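Local coordinates for putative mandelate racemase/muconate lactonizing enzyme (Bordetella bronchiseptica, PDB 3DDM), which is of unknown function but belongs to the mandelate racemase/muconate lactonizing enzyme family, pairing an enolase-like N-terminal domain with a TIM-barrel-like C-terminal domain, at residues Ala13-His18 and Leu80-Ala85; Ala40-Val45 and Trp54-Cys59; His95-Thr100 and Gln115-Leu120; Gln279-Lys284 and Pro307-Ala312. The protein carries 1 engineered substitution. All coordinates share one frame; numbering follows the deposited sequence.

Contact 1: Ala13-His18 and Leu80-Ala85; sequences ARVRAH and LLTARA
V15 and T82 meet methyl to methyl, V15 CG2 lying 3.9 Å from T82 CG2, where the first strand of a three-stranded antiparallel meander passes the C-terminal end of helix 65-81 in the enolase-like N-terminal domain. The same V15 methyl also touches L81, CG2 to CD2 at 4.0 Å, and these two side chains cross at about a right angle. T82 is the first residue to leave the helical conformation, and its two branches divide the work. Its hydroxyl stands between the backbone N and the carbonyl carbon (chi1 67°) and bonds to A78 O, one turn back in its own helix. CG2, anti to the carbonyl carbon, faces the strand and rests 3.6 Å from A13 O. The contact is thus one of van der Waals packing, with the polar atom of T82 satisfied on the helix side. Around this cluster, V73 and A78 touch V15, and L96 of helix 89-98 packs on L81. At the strand's start, A13 and R14 both face E46, forming a classic beta bulge. The CB of R14 points away from the helix end, and its NH1 makes a salt bridge with E46. One face of the R14 guanidinium is covered by R16 CG, which lies 3.5 Å above the plane and is displaced toward the rim.

Contact 2: Ala40-Val45 and Trp54-Cys59; sequences AVLVEV and WGEVWC
E44 carries CG between its backbone N and carbonyl carbon (chi1 61°), while W54 has CG anti to its carbonyl carbon, beside the backbone N (chi1 -65°), and the two side chains run alongside each other in the same direction. E44 CB sits over one face of the indole, 3.5 Å from the centroid of the six-membered ring and 14° off its normal, a CH-pi contact. Farther out, E44 CD stays close to the rim, 3.6 Å from W54 CH2; OE1 has a long, weak ion pair with R14. These strands form a beta hairpin, 37-46 with 52-56, and strand 37-46 is the middle one of the antiparallel sheet. L42 with E56 and E44 with W54 are non-hydrogen-bonded pairs, all four pointing to one face. V43 and G55 form the hydrogen-bonded pair between them, V43 N to G55 O and G55 N to V43 O, both 2.8 Å. V57 N adds a bond to V41 O at 2.9 Å. On the other face V43 CG1 meets V57 CG2 at 4.0 Å, the side chains about perpendicular, under cover of V73 from helix 65-81. G55 brings no side chain to that face, and V43 CG2 lies 3.5 Å from G55 O. L42 CD2 rests against the E56 side chain, 3.8 Å from OE1; that carboxylate is hydrogen-bonded to G315 N and A312 N of the C-terminal domain.

Contact 3: His95-Thr100 and Gln115-Leu120; sequences HLEART and QAIAGL
The backbones come nearest at L96 and I117, whose CA atoms are 7.0 Å apart, where the last turn of helix 89-98 faces the longer helix 110-131. T100 N bonds three residues back to E97 O. From the longer helix I117 sends out an extended arm, CD1 anti to CA (chi2 -176°), whose terminal methyl is set against the end of the other helix. CD1 lies 3.8 Å from L96 CB and 3.6 Å from L96 O, and T100 OG1 approaches it to 3.8 Å, the T100 and I117 side chains sliding past each other in opposite directions. E97 CG flanks the same methyl more distantly. Beside this methyl, L96 CD1 and L120 CD1 form a looser pair at 4.4 Å. L80 of helix 65-81 also packs on L96, tying a third helix of the N-terminal domain to the cluster. T100 occupies the N-cap position of helix 101-107, yet its hydroxyl makes no capping bond and instead donates backward to L96 O at 2.8 Å. L96 O thus has a hydrogen-bond donor from its own segment, which is consistent with an apolar methyl lying against it in a buried place.

Contact 4: Gln279-Lys284 and Pro307-Ala312; sequences QPDLAK and PHYLGA
D281 and Y309 are set perpendicular, the carboxylate plane 90° from the phenol ring, at the C-terminal ends of two adjacent parallel strands, 275-278 and 304-309, of the TIM-barrel-like domain. D281 OD1 comes in at the ring's edge, in its plane, 3.4 Å from Y309 CD1. With CG anti to the backbone N (chi1 -168°), the D281 side chain ends nearer the other segment than its CB direction would suggest. The same OD1 accepts from A283 N at 3.1 Å, an Asx turn; A283 CB, in the same turn, lies 3.4 Å from Y309 CE1. A second pair crosses obliquely: the Q279 amide stands 86° from the H308 imidazole, with Q279 NE2 at the ring's edge 3.8 Å from H308 CD2. That amide nitrogen is hydrogen-bonded to E231 OE1. Beyond the two segments, Y309 OH bonds to E56 of the N-terminal domain, while K284 makes a cation-pi contact with W58 and bonds to Q106 O of the second subunit. The tyrosine ring is further enclosed by its own segment, with A312 O at the edge in plane and G311 N 3.1 Å above one face, offset toward the rim.

Overall arrangement
Contacts 1, 2 and 3 all belong to the N-terminal domain, whereas contact 4 lies in the barrel, centred about 1 Å from the middle of the chain. Contact 1, about 24 Å out, is the most peripheral and only partly buried; the other three are buried. Contacts 1 and 2 share a sheet through the bonds H18 N to L42 O and E44 N to R16 O. Contact 3 lays helix 110-131 against both, L120 touching V15 and G119 lying beside V43. The chemistry shifts accordingly: methyl packing in contacts 1 and 3, backbone bonding in contact 2, and polar groups at ring edges in contact 4. E56 and W58 carry contact 2 across the domain interface to contact 4.

Contact 1: Ala13-His18 and Leu80-Ala85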
loop_
_atom_site.group_PDB
_atom_site.type_symbol
_atom_site.label_atom_id
_atom_site.label_comp_id
_atom_site.label_asym_id
_atom_site.label_seq_id
_atom_site.Cartn_x
_atom_site.Cartn_y
_atom_site.Cartn_z
ATOM N N ALA A 13 11.069 -19.657 15.248
ATOM C CA ALA A 13 11.067 -19.389 16.678
ATOM C C ALA A 13 11.337 -17.925 16.987
ATOM O O ALA A 13 10.763 -17.357 17.916
ATOM C CB ALA A 13 12.101 -20.254 17.362
ATOM N N ARG A 14 12.228 -17.319 16.211
ATOM C CA ARG A 14 12.583 -15.922 16.394
ATOM C C ARG A 14 12.736 -15.322 15.011
ATOM O O ARG A 14 13.340 -15.933 14.135
ATOM C CB ARG A 14 13.891 -15.813 17.182
ATOM C CG ARG A 14 14.450 -14.401 17.311
ATOM C CD ARG A 14 15.663 -14.371 18.251
ATOM N NE ARG A 14 16.772 -13.573 17.722
ATOM C CZ ARG A 14 17.522 -13.924 16.675
ATOM N NH1 ARG A 14 17.294 -15.066 16.033
ATOM N NH2 ARG A 14 18.500 -13.124 16.258
ATOM N N VAL A 15 12.168 -14.138 14.809
ATOM C CA VAL A 15 12.235 -13.463 13.513
ATOM C C VAL A 15 12.607 -11.999 13.707
ATOM O O VAL A 15 11.829 -11.225 14.265
ATOM C CB VAL A 15 10.879 -13.538 12.783
ATOM C CG1 VAL A 15 10.973 -12.839 11.444
ATOM C CG2 VAL A 15 10.459 -14.984 12.605
ATOM N N ARG A 16 13.790 -11.610 13.246
ATOM C CA ARG A 16 14.223 -10.225 13.408
ATOM C C ARG A 16 14.507 -9.528 12.089
ATOM O O ARG A 16 14.916 -10.159 11.110
ATOM C CB ARG A 16 15.469 -10.157 14.298
ATOM C CG ARG A 16 15.311 -10.899 15.610
ATOM C CD ARG A 16 16.437 -10.598 16.599
ATOM N NE ARG A 16 16.388 -9.220 17.090
ATOM C CZ ARG A 16 17.050 -8.777 18.160
ATOM N NH1 ARG A 16 17.821 -9.606 18.864
ATOM N NH2 ARG A 16 16.937 -7.502 18.526
ATOM N N ALA A 17 14.284 -8.219 12.073
ATOM C CA ALA A 17 14.523 -7.413 10.887
ATOM C C ALA A 17 15.544 -6.339 11.226
ATOM O O ALA A 17 15.461 -5.713 12.278
ATOM C CB ALA A 17 13.230 -6.772 10.425
ATOM N N HIS A 18 16.516 -6.136 10.342
ATOM C CA HIS A 18 17.536 -5.123 10.571
ATOM C C HIS A 18 17.524 -4.143 9.424
ATOM O O HIS A 18 17.522 -4.541 8.257
ATOM C CB HIS A 18 18.918 -5.762 10.676
ATOM C CG HIS A 18 18.959 -6.944 11.587
ATOM N ND1 HIS A 18 18.820 -8.237 11.131
ATOM C CD2 HIS A 18 19.050 -7.026 12.934
ATOM C CE1 HIS A 18 18.823 -9.066 12.156
ATOM N NE2 HIS A 18 18.959 -8.358 13.263
ATOM N N LEU A 80 2.618 -14.485 13.418
ATOM C CA LEU A 80 1.946 -15.515 12.637
ATOM C C LEU A 80 2.919 -16.677 12.443
ATOM O O LEU A 80 2.611 -17.839 12.716
ATOM C CB LEU A 80 1.537 -14.969 11.267
ATOM C CG LEU A 80 0.387 -13.968 11.211
ATOM C CD1 LEU A 80 0.192 -13.515 9.783
ATOM C CD2 LEU A 80 -0.883 -14.613 11.737
ATOM N N LEU A 81 4.110 -16.333 11.982
ATOM C CA LEU A 81 5.167 -17.293 11.708
ATOM C C LEU A 81 5.606 -18.156 12.904
ATOM O O LEU A 81 5.791 -19.366 12.763
ATOM C CB LEU A 81 6.366 -16.529 11.144
ATOM C CG LEU A 81 7.171 -17.112 9.990
ATOM C CD1 LEU A 81 6.246 -17.543 8.847
ATOM C CD2 LEU A 81 8.176 -16.048 9.530
ATOM N N THR A 82 5.766 -17.546 14.074
ATOM C CA THR A 82 6.218 -18.288 15.249
ATOM C C THR A 82 5.129 -18.892 16.148
ATOM O O THR A 82 5.345 -19.071 17.340
ATOM C CB THR A 82 7.132 -17.409 16.136
ATOM O OG1 THR A 82 6.371 -16.341 16.716
ATOM C CG2 THR A 82 8.263 -16.830 15.314
ATOM N N ALA A 83 3.971 -19.226 15.592
ATOM C CA ALA A 83 2.899 -19.794 16.406
ATOM C C ALA A 83 2.524 -21.214 15.980
ATOM O O ALA A 83 1.697 -21.873 16.620
ATOM C CB ALA A 83 1.677 -18.892 16.353
ATOM N N ARG A 84 3.136 -21.684 14.903
ATOM C CA ARG A 84 2.864 -23.024 14.407
ATOM C C ARG A 84 4.037 -23.520 13.581
ATOM O O ARG A 84 5.039 -22.815 13.419
ATOM C CB ARG A 84 1.603 -23.023 13.546
ATOM C CG ARG A 84 1.609 -21.974 12.464
ATOM C CD ARG A 84 0.513 -22.236 11.461
ATOM N NE ARG A 84 0.762 -23.471 10.729
ATOM C CZ ARG A 84 0.080 -23.849 9.654
ATOM N NH1 ARG A 84 -0.901 -23.085 9.189
ATOM N NH2 ARG A 84 0.393 -24.976 9.030
ATOM N N ALA A 85 3.908 -24.736 13.066
ATOM C CA ALA A 85 4.946 -25.328 12.242
ATOM C C ALA A 85 4.435 -25.352 10.807
ATOM O O ALA A 85 3.242 -25.129 10.565
ATOM C CB ALA A 85 5.251 -26.729 12.717
#

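Contact 2: Ala40-Val45 and Trp54-Cys59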
loop_
_atom_site.group_PDB
_atom_site.type_symbol
_atom_site.label_atom_id
_atom_site.label_comp_id
_atom_site.label_asym_id
_atom_site.label_seq_id
_atom_site.Cartn_x
_atom_site.Cartn_y
_atom_site.Cartn_z
ATOM N N ALA A 40 18.086 -0.626 3.127
ATOM C CA ALA A 40 18.046 -2.081 3.060
ATOM C C ALA A 40 17.394 -2.674 4.312
ATOM O O ALA A 40 17.503 -2.120 5.407
ATOM C CB ALA A 40 19.445 -2.631 2.897
ATOM N N VAL A 41 16.691 -3.787 4.140
ATOM C CA VAL A 41 16.063 -4.465 5.269
ATOM C C VAL A 41 16.381 -5.943 5.131
ATOM O O VAL A 41 15.892 -6.613 4.221
ATOM C CB VAL A 41 14.529 -4.284 5.295
ATOM C CG1 VAL A 41 13.941 -5.061 6.457
ATOM C CG2 VAL A 41 14.179 -2.825 5.444
ATOM N N LEU A 42 17.232 -6.440 6.019
ATOM C CA LEU A 42 17.612 -7.846 6.002
ATOM C C LEU A 42 16.825 -8.559 7.094
ATOM O O LEU A 42 16.612 -8.016 8.181
ATOM C CB LEU A 42 19.120 -7.994 6.241
ATOM C CG LEU A 42 20.055 -7.224 5.288
ATOM C CD1 LEU A 42 21.515 -7.525 5.641
ATOM C CD2 LEU A 42 19.770 -7.607 3.839
ATOM N N VAL A 43 16.364 -9.767 6.804
ATOM C CA VAL A 43 15.608 -10.516 7.800
ATOM C C VAL A 43 16.265 -11.851 8.074
ATOM O O VAL A 43 16.826 -12.477 7.165
ATOM C CB VAL A 43 14.146 -10.743 7.354
ATOM C CG1 VAL A 43 13.374 -9.436 7.454
ATOM C CG2 VAL A 43 14.112 -11.258 5.925
ATOM N N GLU A 44 16.223 -12.264 9.338
ATOM C CA GLU A 44 16.801 -13.538 9.735
ATOM C C GLU A 44 15.781 -14.327 10.519
ATOM O O GLU A 44 15.274 -13.858 11.528
ATOM C CB GLU A 44 18.056 -13.337 10.589
ATOM C CG GLU A 44 17.833 -12.584 11.888
ATOM C CD GLU A 44 19.051 -12.624 12.805
ATOM O OE1 GLU A 44 19.568 -13.728 13.073
ATOM O OE2 GLU A 44 19.487 -11.553 13.271
ATOM N N VAL A 45 15.458 -15.516 10.034
ATOM C CA VAL A 45 14.510 -16.373 10.721
ATOM C C VAL A 45 15.258 -17.497 11.423
ATOM O O VAL A 45 15.958 -18.275 10.776
ATOM C CB VAL A 45 13.516 -17.016 9.754
ATOM C CG1 VAL A 45 12.616 -17.984 10.526
ATOM C CG2 VAL A 45 12.692 -15.936 9.058
ATOM N N TRP A 54 18.578 -16.383 6.076
ATOM C CA TRP A 54 18.554 -14.954 5.769
ATOM C C TRP A 54 17.779 -14.560 4.519
ATOM O O TRP A 54 17.720 -15.305 3.542
ATOM C CB TRP A 54 19.978 -14.415 5.639
ATOM C CG TRP A 54 20.765 -14.471 6.901
ATOM C CD1 TRP A 54 21.557 -15.496 7.331
ATOM C CD2 TRP A 54 20.835 -13.455 7.907
ATOM N NE1 TRP A 54 22.123 -15.177 8.546
ATOM C CE2 TRP A 54 21.694 -13.931 8.922
ATOM C CE3 TRP A 54 20.255 -12.184 8.048
ATOM C CZ2 TRP A 54 21.987 -13.187 10.062
ATOM C CZ3 TRP A 54 20.549 -11.437 9.187
ATOM C CH2 TRP A 54 21.408 -11.946 10.178
ATOM N N GLY A 55 17.199 -13.366 4.561
ATOM C CA GLY A 55 16.451 -12.858 3.428
ATOM C C GLY A 55 16.509 -11.339 3.350
ATOM O O GLY A 55 17.083 -10.679 4.223
ATOM N N GLU A 56 15.911 -10.784 2.300
ATOM C CA GLU A 56 15.878 -9.337 2.109
ATOM C C GLU A 56 14.469 -8.896 1.727
ATOM O O GLU A 56 13.769 -9.590 0.998
ATOM C CB GLU A 56 16.862 -8.909 1.007
ATOM C CG GLU A 56 17.088 -7.402 0.975
ATOM C CD GLU A 56 18.249 -6.961 0.080
ATOM O OE1 GLU A 56 19.306 -7.630 0.077
ATOM O OE2 GLU A 56 18.106 -5.924 -0.609
ATOM N N VAL A 57 14.041 -7.751 2.236
ATOM C CA VAL A 57 12.723 -7.242 1.897
ATOM C C VAL A 57 12.912 -6.003 1.038
ATOM O O VAL A 57 13.520 -5.029 1.477
ATOM C CB VAL A 57 11.907 -6.855 3.146
ATOM C CG1 VAL A 57 10.567 -6.271 2.720
ATOM C CG2 VAL A 57 11.698 -8.070 4.030
ATOM N N TRP A 58 12.406 -6.053 -0.191
ATOM C CA TRP A 58 12.507 -4.931 -1.115
ATOM C C TRP A 58 12.093 -3.648 -0.400
ATOM O O TRP A 58 11.098 -3.629 0.346
ATOM C CB TRP A 58 11.584 -5.154 -2.309
ATOM C CG TRP A 58 11.690 -4.078 -3.347
ATOM C CD1 TRP A 58 12.594 -4.013 -4.374
ATOM C CD2 TRP A 58 10.895 -2.889 -3.437
ATOM N NE1 TRP A 58 12.412 -2.857 -5.094
ATOM C CE2 TRP A 58 11.375 -2.148 -4.542
ATOM C CE3 TRP A 58 9.826 -2.374 -2.688
ATOM C CZ2 TRP A 58 10.820 -0.918 -4.921
ATOM C CZ3 TRP A 58 9.278 -1.154 -3.060
ATOM C CH2 TRP A 58 9.776 -0.439 -4.170
ATOM N N CYS A 59 12.838 -2.570 -0.622
ATOM C CA CYS A 59 12.482 -1.320 0.029
ATOM C C CYS A 59 13.096 -0.089 -0.614
ATOM O O CYS A 59 13.367 0.897 0.069
ATOM C CB CYS A 59 12.879 -1.368 1.511
ATOM S SG CYS A 59 14.661 -1.224 1.815
#

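Contact 3: His95-Thr100 and Gln115-Leu120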
loop_
_atom_site.group_PDB
_atom_site.type_symbol
_atom_site.label_atom_id
_atom_site.label_comp_id
_atom_site.label_asym_id
_atom_site.label_seq_id
_atom_site.Cartn_x
_atom_site.Cartn_y
_atom_site.Cartn_z
ATOM N N HIS A 95 0.297 -19.305 4.159
ATOM C CA HIS A 95 -0.358 -18.984 5.412
ATOM C C HIS A 95 -0.291 -17.483 5.649
ATOM O O HIS A 95 -1.288 -16.866 6.024
ATOM C CB HIS A 95 0.299 -19.737 6.572
ATOM C CG HIS A 95 -0.344 -19.481 7.901
ATOM N ND1 HIS A 95 0.305 -18.834 8.932
ATOM C CD2 HIS A 95 -1.580 -19.782 8.365
ATOM C CE1 HIS A 95 -0.502 -18.748 9.975
ATOM N NE2 HIS A 95 -1.652 -19.315 9.656
ATOM N N LEU A 96 0.880 -16.895 5.402
ATOM C CA LEU A 96 1.080 -15.467 5.613
ATOM C C LEU A 96 0.235 -14.600 4.707
ATOM O O LEU A 96 -0.256 -13.553 5.138
ATOM C CB LEU A 96 2.556 -15.098 5.463
ATOM C CG LEU A 96 3.459 -15.626 6.577
ATOM C CD1 LEU A 96 4.828 -15.002 6.442
ATOM C CD2 LEU A 96 2.856 -15.298 7.939
ATOM N N GLU A 97 0.064 -15.021 3.456
ATOM C CA GLU A 97 -0.767 -14.253 2.534
ATOM C C GLU A 97 -2.213 -14.277 3.024
ATOM O O GLU A 97 -2.837 -13.227 3.210
ATOM C CB GLU A 97 -0.702 -14.816 1.109
ATOM C CG GLU A 97 0.594 -14.523 0.374
ATOM C CD GLU A 97 0.455 -14.636 -1.146
ATOM O OE1 GLU A 97 0.076 -15.725 -1.641
ATOM O OE2 GLU A 97 0.728 -13.630 -1.853
ATOM N N ALA A 98 -2.730 -15.480 3.256
ATOM C CA ALA A 98 -4.105 -15.659 3.713
ATOM C C ALA A 98 -4.415 -14.935 5.019
ATOM O O ALA A 98 -5.484 -14.340 5.167
ATOM C CB ALA A 98 -4.414 -17.147 3.863
ATOM N N ARG A 99 -3.483 -14.990 5.962
ATOM C CA ARG A 99 -3.687 -14.356 7.253
ATOM C C ARG A 99 -3.466 -12.844 7.257
ATOM O O ARG A 99 -3.600 -12.211 8.303
ATOM C CB ARG A 99 -2.788 -15.018 8.309
ATOM C CG ARG A 99 -3.123 -16.485 8.598
ATOM C CD ARG A 99 -4.459 -16.617 9.316
ATOM N NE ARG A 99 -4.405 -15.958 10.619
ATOM C CZ ARG A 99 -4.124 -16.575 11.766
ATOM N NH1 ARG A 99 -3.882 -17.888 11.769
ATOM N NH2 ARG A 99 -4.061 -15.875 12.906
ATOM N N THR A 100 -3.119 -12.259 6.109
ATOM C CA THR A 100 -2.915 -10.808 6.055
ATOM C C THR A 100 -3.719 -10.190 4.926
ATOM O O THR A 100 -3.658 -8.979 4.705
ATOM C CB THR A 100 -1.420 -10.407 5.844
ATOM O OG1 THR A 100 -0.950 -10.880 4.571
ATOM C CG2 THR A 100 -0.567 -10.968 6.951
ATOM N N GLN A 115 6.052 -7.504 0.196
ATOM C CA GLN A 115 7.490 -7.353 0.274
ATOM C C GLN A 115 8.049 -7.995 1.544
ATOM O O GLN A 115 9.025 -8.769 1.501
ATOM C CB GLN A 115 7.839 -5.865 0.198
ATOM C CG GLN A 115 7.776 -5.302 -1.225
ATOM C CD GLN A 115 7.078 -3.946 -1.325
ATOM O OE1 GLN A 115 7.335 -3.031 -0.542
ATOM N NE2 GLN A 115 6.203 -3.812 -2.307
ATOM N N ALA A 116 7.435 -7.689 2.679
ATOM C CA ALA A 116 7.892 -8.280 3.926
ATOM C C ALA A 116 7.736 -9.797 3.824
ATOM O O ALA A 116 8.617 -10.545 4.244
ATOM C CB ALA A 116 7.082 -7.739 5.095
ATOM N N ILE A 117 6.624 -10.250 3.251
ATOM C CA ILE A 117 6.381 -11.678 3.114
ATOM C C ILE A 117 7.432 -12.305 2.200
ATOM O O ILE A 117 7.990 -13.346 2.521
ATOM C CB ILE A 117 4.942 -11.957 2.582
ATOM C CG1 ILE A 117 3.916 -11.643 3.684
ATOM C CG2 ILE A 117 4.793 -13.406 2.160
ATOM C CD1 ILE A 117 2.452 -11.966 3.325
ATOM N N ALA A 118 7.721 -11.667 1.073
ATOM C CA ALA A 118 8.728 -12.195 0.148
ATOM C C ALA A 118 10.095 -12.333 0.840
ATOM O O ALA A 118 10.782 -13.342 0.678
ATOM C CB ALA A 118 8.844 -11.285 -1.082
ATOM N N GLY A 119 10.488 -11.318 1.606
ATOM C CA GLY A 119 11.752 -11.384 2.310
ATOM C C GLY A 119 11.815 -12.569 3.268
ATOM O O GLY A 119 12.852 -13.241 3.368
ATOM N N LEU A 120 10.720 -12.831 3.982
ATOM C CA LEU A 120 10.674 -13.950 4.922
ATOM C C LEU A 120 10.681 -15.301 4.215
ATOM O O LEU A 120 11.156 -16.295 4.782
ATOM C CB LEU A 120 9.447 -13.844 5.829
ATOM C CG LEU A 120 9.606 -12.832 6.967
ATOM C CD1 LEU A 120 8.318 -12.709 7.766
ATOM C CD2 LEU A 120 10.747 -13.280 7.860
#

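Contact 4: Gln279-Lys284 and Pro307-Ala312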
loop_
_atom_site.group_PDB
_atom_site.type_symbol
_atom_site.label_atom_id
_atom_site.label_comp_id
_atom_site.label_asym_id
_atom_site.label_seq_id
_atom_site.Cartn_x
_atom_site.Cartn_y
_atom_site.Cartn_z
ATOM N N GLN A 279 9.819 -10.315 -15.598
ATOM C CA GLN A 279 10.812 -10.015 -14.576
ATOM C C GLN A 279 10.295 -9.945 -13.139
ATOM O O GLN A 279 10.296 -8.880 -12.521
ATOM C CB GLN A 279 11.477 -8.680 -14.926
ATOM C CG GLN A 279 11.877 -8.549 -16.390
ATOM C CD GLN A 279 12.138 -7.102 -16.796
ATOM O OE1 GLN A 279 11.235 -6.263 -16.755
ATOM N NE2 GLN A 279 13.377 -6.803 -17.188
ATOM N N PRO A 280 9.837 -11.072 -12.585
ATOM C CA PRO A 280 9.359 -10.972 -11.203
ATOM C C PRO A 280 10.509 -10.694 -10.214
ATOM O O PRO A 280 11.579 -11.320 -10.292
ATOM C CB PRO A 280 8.692 -12.328 -10.968
ATOM C CG PRO A 280 9.410 -13.253 -11.935
ATOM C CD PRO A 280 9.535 -12.393 -13.167
ATOM N N ASP A 281 10.287 -9.746 -9.300
ATOM C CA ASP A 281 11.281 -9.374 -8.286
ATOM C C ASP A 281 11.008 -10.231 -7.050
ATOM O O ASP A 281 10.172 -9.886 -6.217
ATOM C CB ASP A 281 11.141 -7.893 -7.930
ATOM C CG ASP A 281 12.302 -7.379 -7.115
ATOM O OD1 ASP A 281 12.816 -8.137 -6.269
ATOM O OD2 ASP A 281 12.694 -6.210 -7.314
ATOM N N LEU A 282 11.728 -11.342 -6.924
ATOM C CA LEU A 282 11.496 -12.260 -5.818
ATOM C C LEU A 282 11.558 -11.638 -4.423
ATOM O O LEU A 282 11.007 -12.201 -3.483
ATOM C CB LEU A 282 12.421 -13.481 -5.941
ATOM C CG LEU A 282 13.551 -13.714 -4.953
ATOM C CD1 LEU A 282 14.133 -15.081 -5.193
ATOM C CD2 LEU A 282 14.605 -12.648 -5.120
ATOM N N ALA A 283 12.192 -10.474 -4.290
ATOM C CA ALA A 283 12.254 -9.797 -2.982
ATOM C C ALA A 283 11.059 -8.839 -2.807
ATOM O O ALA A 283 10.790 -8.342 -1.709
ATOM C CB ALA A 283 13.560 -9.032 -2.836
ATOM N N LYS A 284 10.346 -8.590 -3.901
ATOM C CA LYS A 284 9.189 -7.712 -3.870
ATOM C C LYS A 284 7.937 -8.551 -3.656
ATOM O O LYS A 284 7.056 -8.174 -2.881
ATOM C CB LYS A 284 9.082 -6.937 -5.179
ATOM C CG LYS A 284 9.004 -5.431 -5.002
ATOM C CD LYS A 284 8.986 -4.714 -6.346
ATOM C CE LYS A 284 8.464 -3.308 -6.202
ATOM N NZ LYS A 284 8.152 -2.690 -7.517
ATOM N N PRO A 307 15.444 -11.747 -14.361
ATOM C CA PRO A 307 15.290 -11.003 -13.106
ATOM C C PRO A 307 16.374 -9.929 -12.930
ATOM O O PRO A 307 17.376 -9.904 -13.649
ATOM C CB PRO A 307 15.385 -12.104 -12.046
ATOM C CG PRO A 307 16.383 -13.045 -12.642
ATOM C CD PRO A 307 15.984 -13.100 -14.117
ATOM N N HIS A 308 16.154 -9.034 -11.979
ATOM C CA HIS A 308 17.115 -7.981 -11.680
ATOM C C HIS A 308 16.803 -7.478 -10.291
ATOM O O HIS A 308 15.641 -7.358 -9.916
ATOM C CB HIS A 308 17.031 -6.821 -12.694
ATOM C CG HIS A 308 15.706 -6.120 -12.719
ATOM N ND1 HIS A 308 15.226 -5.391 -11.652
ATOM C CD2 HIS A 308 14.750 -6.054 -13.680
ATOM C CE1 HIS A 308 14.031 -4.910 -11.951
ATOM N NE2 HIS A 308 13.720 -5.297 -13.177
ATOM N N TYR A 309 17.839 -7.207 -9.514
ATOM C CA TYR A 309 17.634 -6.710 -8.170
ATOM C C TYR A 309 18.500 -5.469 -7.951
ATOM O O TYR A 309 19.730 -5.519 -8.096
ATOM C CB TYR A 309 17.966 -7.799 -7.137
ATOM C CG TYR A 309 17.430 -7.439 -5.786
ATOM C CD1 TYR A 309 16.056 -7.313 -5.584
ATOM C CD2 TYR A 309 18.283 -7.047 -4.761
ATOM C CE1 TYR A 309 15.542 -6.775 -4.406
ATOM C CE2 TYR A 309 17.782 -6.516 -3.577
ATOM C CZ TYR A 309 16.410 -6.371 -3.412
ATOM O OH TYR A 309 15.909 -5.753 -2.294
ATOM N N LEU A 310 17.860 -4.349 -7.622
ATOM C CA LEU A 310 18.592 -3.109 -7.395
ATOM C C LEU A 310 18.707 -2.777 -5.898
ATOM O O LEU A 310 18.957 -1.635 -5.510
ATOM C CB LEU A 310 17.930 -1.937 -8.145
ATOM C CG LEU A 310 17.583 -1.958 -9.650
ATOM C CD1 LEU A 310 18.649 -2.702 -10.458
ATOM C CD2 LEU A 310 16.230 -2.620 -9.843
ATOM N N GLY A 311 18.530 -3.781 -5.050
ATOM C CA GLY A 311 18.638 -3.541 -3.622
ATOM C C GLY A 311 20.011 -3.940 -3.117
ATOM O O GLY A 311 21.009 -3.747 -3.812
ATOM N N ALA A 312 20.057 -4.503 -1.910
ATOM C CA ALA A 312 21.309 -4.931 -1.298
ATOM C C ALA A 312 21.729 -6.311 -1.802
ATOM O O ALA A 312 21.025 -6.934 -2.598
ATOM C CB ALA A 312 21.168 -4.936 0.222
#